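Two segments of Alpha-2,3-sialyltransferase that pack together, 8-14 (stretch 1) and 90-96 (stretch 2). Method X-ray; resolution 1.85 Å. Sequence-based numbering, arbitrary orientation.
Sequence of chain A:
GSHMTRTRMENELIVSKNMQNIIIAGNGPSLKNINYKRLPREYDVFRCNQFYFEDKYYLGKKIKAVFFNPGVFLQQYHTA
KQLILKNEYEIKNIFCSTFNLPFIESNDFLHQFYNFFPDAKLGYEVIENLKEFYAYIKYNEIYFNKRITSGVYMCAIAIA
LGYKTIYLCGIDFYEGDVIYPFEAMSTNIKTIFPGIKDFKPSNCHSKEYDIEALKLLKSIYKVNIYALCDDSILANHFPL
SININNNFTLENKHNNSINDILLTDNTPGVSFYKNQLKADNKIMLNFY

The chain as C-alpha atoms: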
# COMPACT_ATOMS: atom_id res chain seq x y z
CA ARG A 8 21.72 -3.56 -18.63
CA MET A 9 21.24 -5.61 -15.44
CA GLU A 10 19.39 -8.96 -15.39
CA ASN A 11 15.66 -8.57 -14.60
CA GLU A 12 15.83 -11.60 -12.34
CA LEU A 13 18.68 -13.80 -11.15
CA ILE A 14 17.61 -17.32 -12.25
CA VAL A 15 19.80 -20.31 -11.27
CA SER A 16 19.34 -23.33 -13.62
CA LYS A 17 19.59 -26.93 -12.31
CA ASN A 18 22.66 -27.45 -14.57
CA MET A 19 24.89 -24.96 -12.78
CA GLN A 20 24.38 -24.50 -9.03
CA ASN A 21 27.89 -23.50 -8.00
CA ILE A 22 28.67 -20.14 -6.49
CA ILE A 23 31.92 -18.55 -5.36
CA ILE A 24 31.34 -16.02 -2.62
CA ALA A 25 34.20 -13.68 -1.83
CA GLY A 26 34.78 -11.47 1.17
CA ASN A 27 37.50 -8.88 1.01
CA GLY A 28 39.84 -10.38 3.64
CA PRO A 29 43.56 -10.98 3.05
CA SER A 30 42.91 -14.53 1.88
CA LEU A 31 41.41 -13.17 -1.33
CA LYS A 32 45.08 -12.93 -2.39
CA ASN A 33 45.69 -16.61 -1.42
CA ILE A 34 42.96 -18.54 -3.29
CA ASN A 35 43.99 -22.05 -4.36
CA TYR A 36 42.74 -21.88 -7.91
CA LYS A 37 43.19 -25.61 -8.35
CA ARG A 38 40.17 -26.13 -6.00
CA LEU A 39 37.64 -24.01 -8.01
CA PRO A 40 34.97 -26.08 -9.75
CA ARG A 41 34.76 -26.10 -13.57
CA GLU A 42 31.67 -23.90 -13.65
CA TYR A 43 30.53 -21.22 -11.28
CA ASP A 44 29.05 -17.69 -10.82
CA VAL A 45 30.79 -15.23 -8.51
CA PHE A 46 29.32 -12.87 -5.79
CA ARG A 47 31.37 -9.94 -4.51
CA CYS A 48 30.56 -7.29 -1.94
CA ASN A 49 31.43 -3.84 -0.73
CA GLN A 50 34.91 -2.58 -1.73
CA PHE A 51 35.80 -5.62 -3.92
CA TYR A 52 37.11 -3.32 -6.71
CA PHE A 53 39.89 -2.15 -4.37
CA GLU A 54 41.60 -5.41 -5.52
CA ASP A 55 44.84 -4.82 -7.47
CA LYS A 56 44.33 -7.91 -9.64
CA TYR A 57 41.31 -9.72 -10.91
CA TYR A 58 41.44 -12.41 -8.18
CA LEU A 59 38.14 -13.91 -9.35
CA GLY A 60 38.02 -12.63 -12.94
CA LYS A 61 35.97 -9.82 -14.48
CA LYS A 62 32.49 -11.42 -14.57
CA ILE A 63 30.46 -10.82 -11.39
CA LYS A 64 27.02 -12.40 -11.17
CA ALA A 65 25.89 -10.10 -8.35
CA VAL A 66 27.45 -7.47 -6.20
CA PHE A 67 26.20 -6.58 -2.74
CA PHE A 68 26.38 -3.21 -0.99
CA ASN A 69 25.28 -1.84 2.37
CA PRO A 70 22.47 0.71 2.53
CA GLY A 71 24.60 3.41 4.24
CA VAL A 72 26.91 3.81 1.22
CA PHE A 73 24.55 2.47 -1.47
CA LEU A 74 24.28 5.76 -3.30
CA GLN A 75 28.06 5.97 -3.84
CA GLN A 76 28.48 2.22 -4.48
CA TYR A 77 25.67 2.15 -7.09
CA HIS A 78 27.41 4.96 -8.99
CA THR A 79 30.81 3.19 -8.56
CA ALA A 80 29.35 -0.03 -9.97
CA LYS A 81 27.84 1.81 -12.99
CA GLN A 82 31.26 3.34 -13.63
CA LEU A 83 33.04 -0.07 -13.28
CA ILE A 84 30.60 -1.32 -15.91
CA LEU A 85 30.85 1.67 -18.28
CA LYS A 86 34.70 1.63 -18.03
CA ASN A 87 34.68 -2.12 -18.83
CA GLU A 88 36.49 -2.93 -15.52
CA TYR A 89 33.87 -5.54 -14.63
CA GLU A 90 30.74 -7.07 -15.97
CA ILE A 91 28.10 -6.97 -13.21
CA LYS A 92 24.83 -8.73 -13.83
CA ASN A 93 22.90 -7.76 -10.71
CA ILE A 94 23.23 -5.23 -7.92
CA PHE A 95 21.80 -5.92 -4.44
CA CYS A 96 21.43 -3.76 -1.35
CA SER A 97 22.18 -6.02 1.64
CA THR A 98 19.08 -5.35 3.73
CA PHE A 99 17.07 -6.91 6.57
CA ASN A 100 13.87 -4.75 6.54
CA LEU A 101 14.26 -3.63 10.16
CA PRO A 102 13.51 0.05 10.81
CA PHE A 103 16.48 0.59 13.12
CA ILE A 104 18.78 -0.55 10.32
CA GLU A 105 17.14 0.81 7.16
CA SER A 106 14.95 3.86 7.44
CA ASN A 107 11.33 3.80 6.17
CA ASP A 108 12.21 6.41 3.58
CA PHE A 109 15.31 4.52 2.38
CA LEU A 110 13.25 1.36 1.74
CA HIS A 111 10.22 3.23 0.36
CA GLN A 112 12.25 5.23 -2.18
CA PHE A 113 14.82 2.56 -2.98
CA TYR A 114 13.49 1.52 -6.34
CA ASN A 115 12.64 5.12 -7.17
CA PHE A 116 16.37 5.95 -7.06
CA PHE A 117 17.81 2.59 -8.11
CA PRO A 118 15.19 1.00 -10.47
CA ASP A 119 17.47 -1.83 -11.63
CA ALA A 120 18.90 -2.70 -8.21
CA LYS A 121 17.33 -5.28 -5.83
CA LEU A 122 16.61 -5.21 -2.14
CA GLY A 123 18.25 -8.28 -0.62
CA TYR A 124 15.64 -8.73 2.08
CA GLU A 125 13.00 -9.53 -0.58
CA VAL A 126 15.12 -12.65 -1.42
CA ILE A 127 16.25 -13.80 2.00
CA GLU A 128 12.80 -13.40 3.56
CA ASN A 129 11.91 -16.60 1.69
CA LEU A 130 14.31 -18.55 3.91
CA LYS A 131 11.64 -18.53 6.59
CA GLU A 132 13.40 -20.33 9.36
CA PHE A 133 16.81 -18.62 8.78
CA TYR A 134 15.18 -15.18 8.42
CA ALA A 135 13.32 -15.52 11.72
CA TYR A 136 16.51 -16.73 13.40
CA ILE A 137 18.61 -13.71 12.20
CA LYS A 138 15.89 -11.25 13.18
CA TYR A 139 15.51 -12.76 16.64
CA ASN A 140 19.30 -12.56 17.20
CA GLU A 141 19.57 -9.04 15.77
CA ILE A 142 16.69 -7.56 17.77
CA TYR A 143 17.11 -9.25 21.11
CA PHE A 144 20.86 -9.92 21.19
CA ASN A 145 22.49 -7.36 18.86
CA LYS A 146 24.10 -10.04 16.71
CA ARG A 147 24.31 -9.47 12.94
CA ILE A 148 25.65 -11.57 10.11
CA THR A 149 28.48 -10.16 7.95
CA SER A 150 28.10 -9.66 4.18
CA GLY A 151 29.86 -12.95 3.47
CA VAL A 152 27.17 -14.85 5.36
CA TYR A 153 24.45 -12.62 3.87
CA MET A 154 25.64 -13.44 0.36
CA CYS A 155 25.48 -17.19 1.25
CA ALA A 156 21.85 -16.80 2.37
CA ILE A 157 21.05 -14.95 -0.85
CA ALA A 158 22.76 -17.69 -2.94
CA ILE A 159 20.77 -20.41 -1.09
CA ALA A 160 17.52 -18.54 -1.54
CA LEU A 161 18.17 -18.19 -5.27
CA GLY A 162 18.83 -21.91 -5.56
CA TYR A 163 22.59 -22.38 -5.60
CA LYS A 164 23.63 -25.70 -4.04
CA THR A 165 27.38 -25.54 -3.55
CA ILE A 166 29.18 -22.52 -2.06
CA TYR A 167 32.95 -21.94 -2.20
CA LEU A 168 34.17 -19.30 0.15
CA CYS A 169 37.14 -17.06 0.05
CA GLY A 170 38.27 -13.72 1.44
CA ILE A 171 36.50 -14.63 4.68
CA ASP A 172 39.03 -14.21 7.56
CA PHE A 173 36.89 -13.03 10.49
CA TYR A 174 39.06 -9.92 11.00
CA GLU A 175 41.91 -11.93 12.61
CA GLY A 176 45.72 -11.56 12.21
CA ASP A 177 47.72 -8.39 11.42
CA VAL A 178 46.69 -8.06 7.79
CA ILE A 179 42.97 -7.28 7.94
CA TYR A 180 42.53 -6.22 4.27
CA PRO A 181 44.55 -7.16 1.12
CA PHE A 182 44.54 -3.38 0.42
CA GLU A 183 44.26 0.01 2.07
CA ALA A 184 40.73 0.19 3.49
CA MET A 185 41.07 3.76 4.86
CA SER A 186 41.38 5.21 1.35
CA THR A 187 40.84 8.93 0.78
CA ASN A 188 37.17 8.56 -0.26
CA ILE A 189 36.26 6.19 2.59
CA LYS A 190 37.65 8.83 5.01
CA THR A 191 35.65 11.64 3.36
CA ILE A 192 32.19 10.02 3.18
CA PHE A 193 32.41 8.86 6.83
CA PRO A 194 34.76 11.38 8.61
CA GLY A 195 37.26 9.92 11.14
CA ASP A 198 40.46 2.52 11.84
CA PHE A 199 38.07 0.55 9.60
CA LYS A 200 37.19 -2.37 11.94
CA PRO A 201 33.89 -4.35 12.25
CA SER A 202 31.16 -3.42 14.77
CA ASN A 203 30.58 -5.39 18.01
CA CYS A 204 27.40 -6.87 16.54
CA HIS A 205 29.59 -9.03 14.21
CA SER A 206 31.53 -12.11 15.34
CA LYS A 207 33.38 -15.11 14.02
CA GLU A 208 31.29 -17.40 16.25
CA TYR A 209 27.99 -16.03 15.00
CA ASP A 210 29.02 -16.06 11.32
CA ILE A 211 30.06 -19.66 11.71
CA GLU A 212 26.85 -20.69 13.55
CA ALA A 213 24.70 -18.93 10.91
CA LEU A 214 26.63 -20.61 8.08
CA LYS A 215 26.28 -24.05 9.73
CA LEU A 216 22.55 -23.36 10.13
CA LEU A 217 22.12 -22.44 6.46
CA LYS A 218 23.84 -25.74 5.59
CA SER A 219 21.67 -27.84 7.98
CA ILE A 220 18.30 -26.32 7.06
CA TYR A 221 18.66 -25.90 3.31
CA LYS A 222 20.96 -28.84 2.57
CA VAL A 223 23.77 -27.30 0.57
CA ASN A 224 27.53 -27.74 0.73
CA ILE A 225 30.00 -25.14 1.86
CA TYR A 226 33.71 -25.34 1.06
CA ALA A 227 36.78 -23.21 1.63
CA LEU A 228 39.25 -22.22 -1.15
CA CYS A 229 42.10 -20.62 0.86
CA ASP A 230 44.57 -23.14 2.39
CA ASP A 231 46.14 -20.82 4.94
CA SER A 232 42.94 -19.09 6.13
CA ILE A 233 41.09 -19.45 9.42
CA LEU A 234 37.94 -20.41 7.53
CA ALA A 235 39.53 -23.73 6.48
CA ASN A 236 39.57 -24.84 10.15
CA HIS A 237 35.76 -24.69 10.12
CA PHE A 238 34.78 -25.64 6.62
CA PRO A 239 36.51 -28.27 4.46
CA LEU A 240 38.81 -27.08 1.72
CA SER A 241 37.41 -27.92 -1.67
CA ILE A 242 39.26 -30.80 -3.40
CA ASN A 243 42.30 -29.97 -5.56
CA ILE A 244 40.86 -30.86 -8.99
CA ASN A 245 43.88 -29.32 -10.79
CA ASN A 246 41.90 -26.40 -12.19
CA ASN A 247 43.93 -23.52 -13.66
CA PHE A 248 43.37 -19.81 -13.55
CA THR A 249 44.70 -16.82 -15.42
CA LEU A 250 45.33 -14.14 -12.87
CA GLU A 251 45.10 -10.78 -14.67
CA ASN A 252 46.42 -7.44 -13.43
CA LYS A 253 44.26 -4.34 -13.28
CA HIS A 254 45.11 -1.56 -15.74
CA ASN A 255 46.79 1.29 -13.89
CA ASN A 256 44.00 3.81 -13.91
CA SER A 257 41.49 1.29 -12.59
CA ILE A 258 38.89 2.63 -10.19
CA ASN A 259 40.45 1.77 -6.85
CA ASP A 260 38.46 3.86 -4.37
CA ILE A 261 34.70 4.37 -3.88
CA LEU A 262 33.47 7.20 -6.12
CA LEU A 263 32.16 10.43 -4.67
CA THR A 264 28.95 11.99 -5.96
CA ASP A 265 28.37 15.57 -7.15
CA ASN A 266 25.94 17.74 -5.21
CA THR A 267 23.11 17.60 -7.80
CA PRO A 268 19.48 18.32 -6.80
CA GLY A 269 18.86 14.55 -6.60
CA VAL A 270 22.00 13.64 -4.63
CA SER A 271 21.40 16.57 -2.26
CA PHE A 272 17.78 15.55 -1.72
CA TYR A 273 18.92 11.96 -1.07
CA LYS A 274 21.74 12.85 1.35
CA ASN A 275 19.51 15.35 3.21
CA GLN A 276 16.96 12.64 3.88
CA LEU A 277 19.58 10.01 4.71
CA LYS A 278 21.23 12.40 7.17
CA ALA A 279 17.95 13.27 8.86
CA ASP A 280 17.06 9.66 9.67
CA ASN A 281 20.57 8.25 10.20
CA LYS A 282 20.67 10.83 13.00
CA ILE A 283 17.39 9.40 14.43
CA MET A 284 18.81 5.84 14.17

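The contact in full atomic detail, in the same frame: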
# COMPACT_ATOMS: atom_id res chain seq x y z
N ARG A 8 22.76 -2.47 -18.74
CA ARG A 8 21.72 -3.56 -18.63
C ARG A 8 22.02 -4.58 -17.51
O ARG A 8 22.96 -5.38 -17.61
CB ARG A 8 21.52 -4.27 -20.00
N MET A 9 21.23 -4.54 -16.44
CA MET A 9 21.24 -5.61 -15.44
C MET A 9 20.32 -6.76 -15.90
O MET A 9 19.53 -6.59 -16.84
CB MET A 9 20.75 -5.08 -14.09
CG MET A 9 21.51 -3.90 -13.48
SD MET A 9 23.20 -4.28 -13.02
CE MET A 9 24.04 -3.51 -14.37
N GLU A 10 20.42 -7.92 -15.25
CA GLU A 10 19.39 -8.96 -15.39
C GLU A 10 18.11 -8.53 -14.66
O GLU A 10 18.18 -7.97 -13.55
CB GLU A 10 19.88 -10.31 -14.81
CG GLU A 10 21.07 -10.98 -15.56
CD GLU A 10 21.65 -12.26 -14.88
OE1 GLU A 10 21.34 -12.58 -13.71
OE2 GLU A 10 22.46 -12.94 -15.55
N ASN A 11 16.95 -8.81 -15.25
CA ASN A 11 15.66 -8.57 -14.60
C ASN A 11 15.44 -9.43 -13.38
O ASN A 11 14.82 -9.00 -12.40
CB ASN A 11 14.51 -8.81 -15.58
CG ASN A 11 14.34 -7.68 -16.55
OD1 ASN A 11 13.52 -7.77 -17.48
ND2 ASN A 11 15.11 -6.61 -16.37
N GLU A 12 15.96 -10.65 -13.44
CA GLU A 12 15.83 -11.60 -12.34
C GLU A 12 17.06 -12.49 -12.39
O GLU A 12 17.55 -12.81 -13.48
CB GLU A 12 14.57 -12.46 -12.54
CG GLU A 12 14.00 -13.10 -11.27
CD GLU A 12 12.63 -13.74 -11.53
OE1 GLU A 12 11.62 -13.29 -10.92
OE2 GLU A 12 12.56 -14.68 -12.37
N LEU A 13 17.56 -12.86 -11.22
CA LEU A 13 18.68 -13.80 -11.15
C LEU A 13 18.09 -15.22 -11.07
O LEU A 13 17.58 -15.63 -10.03
CB LEU A 13 19.59 -13.47 -9.95
CG LEU A 13 21.05 -13.93 -9.94
CD1 LEU A 13 21.80 -13.30 -8.77
CD2 LEU A 13 21.19 -15.48 -9.85
N ILE A 14 18.17 -15.97 -12.18
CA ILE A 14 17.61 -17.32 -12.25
C ILE A 14 18.75 -18.34 -12.32
O ILE A 14 19.59 -18.28 -13.22
CB ILE A 14 16.66 -17.45 -13.45
CG1 ILE A 14 15.55 -16.39 -13.38
CG2 ILE A 14 16.02 -18.84 -13.49
CD1 ILE A 14 14.59 -16.41 -14.58
N GLU A 90 32.07 -6.82 -15.50
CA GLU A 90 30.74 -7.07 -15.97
C GLU A 90 29.98 -7.48 -14.71
O GLU A 90 30.38 -8.41 -13.98
CB GLU A 90 30.80 -8.25 -16.93
CG GLU A 90 29.51 -8.59 -17.59
CD GLU A 90 29.67 -9.82 -18.42
OE1 GLU A 90 30.44 -9.74 -19.42
OE2 GLU A 90 29.08 -10.87 -18.03
N ILE A 91 28.88 -6.77 -14.45
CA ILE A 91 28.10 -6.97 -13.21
C ILE A 91 26.68 -7.19 -13.64
O ILE A 91 26.05 -6.28 -14.26
CB ILE A 91 28.21 -5.75 -12.31
CG1 ILE A 91 29.66 -5.57 -11.87
CG2 ILE A 91 27.26 -5.91 -11.07
CD1 ILE A 91 29.98 -4.25 -11.14
N LYS A 92 26.16 -8.40 -13.39
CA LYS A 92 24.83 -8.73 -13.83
C LYS A 92 23.69 -8.29 -12.93
O LYS A 92 22.57 -8.14 -13.40
CB LYS A 92 24.69 -10.21 -14.19
CG LYS A 92 25.54 -10.56 -15.43
CD LYS A 92 25.73 -12.08 -15.51
CE LYS A 92 26.19 -12.48 -16.90
NZ LYS A 92 25.12 -12.15 -17.88
N ASN A 93 23.97 -8.08 -11.65
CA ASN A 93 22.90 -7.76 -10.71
C ASN A 93 23.50 -6.92 -9.61
O ASN A 93 24.61 -7.15 -9.22
CB ASN A 93 22.37 -9.01 -9.99
CG ASN A 93 21.58 -9.94 -10.91
OD1 ASN A 93 20.39 -9.78 -11.03
ND2 ASN A 93 22.25 -10.94 -11.52
N ILE A 94 22.71 -6.05 -9.03
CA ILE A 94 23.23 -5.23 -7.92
C ILE A 94 22.26 -5.29 -6.76
O ILE A 94 21.11 -4.88 -6.92
CB ILE A 94 23.39 -3.71 -8.32
CG1 ILE A 94 24.40 -3.56 -9.45
CG2 ILE A 94 23.87 -2.95 -7.06
CD1 ILE A 94 24.48 -2.09 -10.05
N PHE A 95 22.67 -5.84 -5.61
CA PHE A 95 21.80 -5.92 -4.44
C PHE A 95 22.20 -4.91 -3.36
O PHE A 95 23.39 -4.66 -3.18
CB PHE A 95 21.92 -7.24 -3.72
CG PHE A 95 21.30 -8.41 -4.49
CD1 PHE A 95 22.04 -9.01 -5.46
CD2 PHE A 95 20.02 -8.85 -4.21
CE1 PHE A 95 21.49 -10.11 -6.21
CE2 PHE A 95 19.46 -9.92 -4.93
CZ PHE A 95 20.23 -10.54 -5.92
N CYS A 96 21.20 -4.46 -2.61
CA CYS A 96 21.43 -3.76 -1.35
C CYS A 96 21.19 -4.76 -0.23
O CYS A 96 20.09 -5.34 -0.13
CB CYS A 96 20.47 -2.58 -1.27
SG CYS A 96 20.88 -1.60 0.19

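The backbone N and both carboxylate oxygens of Glu-10 have partners in Lys-92 and Asn-93, in the short link between the two strands of the second stretch. The backbone comes first: Glu-10 N donates to Lys-92 O at 2.8 Å with an N-H...O angle of 171°, so the hydrogen bond is short and almost linear. It satisfies the amide of a segment that has no regular secondary structure, and the carbonyl of a residue that lies between strands 90-91 and 94-96. The backbones come nearest here, with the CA atoms of Met-9 and Lys-92 5.0 Å apart.

The carboxylate of Glu-10 adds two further links. Asn-93 ND2 donates to Glu-10 OE1 at 2.9 Å and 157°, a well-formed if slightly bent hydrogen bond. The CA-to-CB bond of Asn-93 points away from the first stretch, yet with chi1 at -70° the amide end comes nearer and reaches its acceptor. Glu-10 OE2 forms a salt bridge with Lys-92 NZ, but at 3.6 Å it is long; Glu-10 OE2 is closer still to Lys-92 CD, at 3.4 Å, so the lysine chain lies alongside the carboxylate. Glu-10 OE1 and OE2 and Asn-93 ND2 also have hydrogen-bond partners elsewhere in the structure.

Two apolar contacts accompany the polar links. Met-9, in an m, m conformation with chi3 at 103°, between wells, brings SD to 3.8 Å from Ile-94 CG1, while its CE lies 3.4 Å from Ile-91 O, a close contact but not a hydrogen bond, since a methyl carbon is no conventional donor. Leu-13 is buried, and its CA-to-CB bond points toward the second stretch; its CD1 lies 4.1 Å from Phe-95 CE1, at the ring edge and near its plane. Leu-13 CG also packs 3.6 Å from Asn-93 ND2, covering the amide that Glu-10 engages. Together the two stretches bury 397 Å².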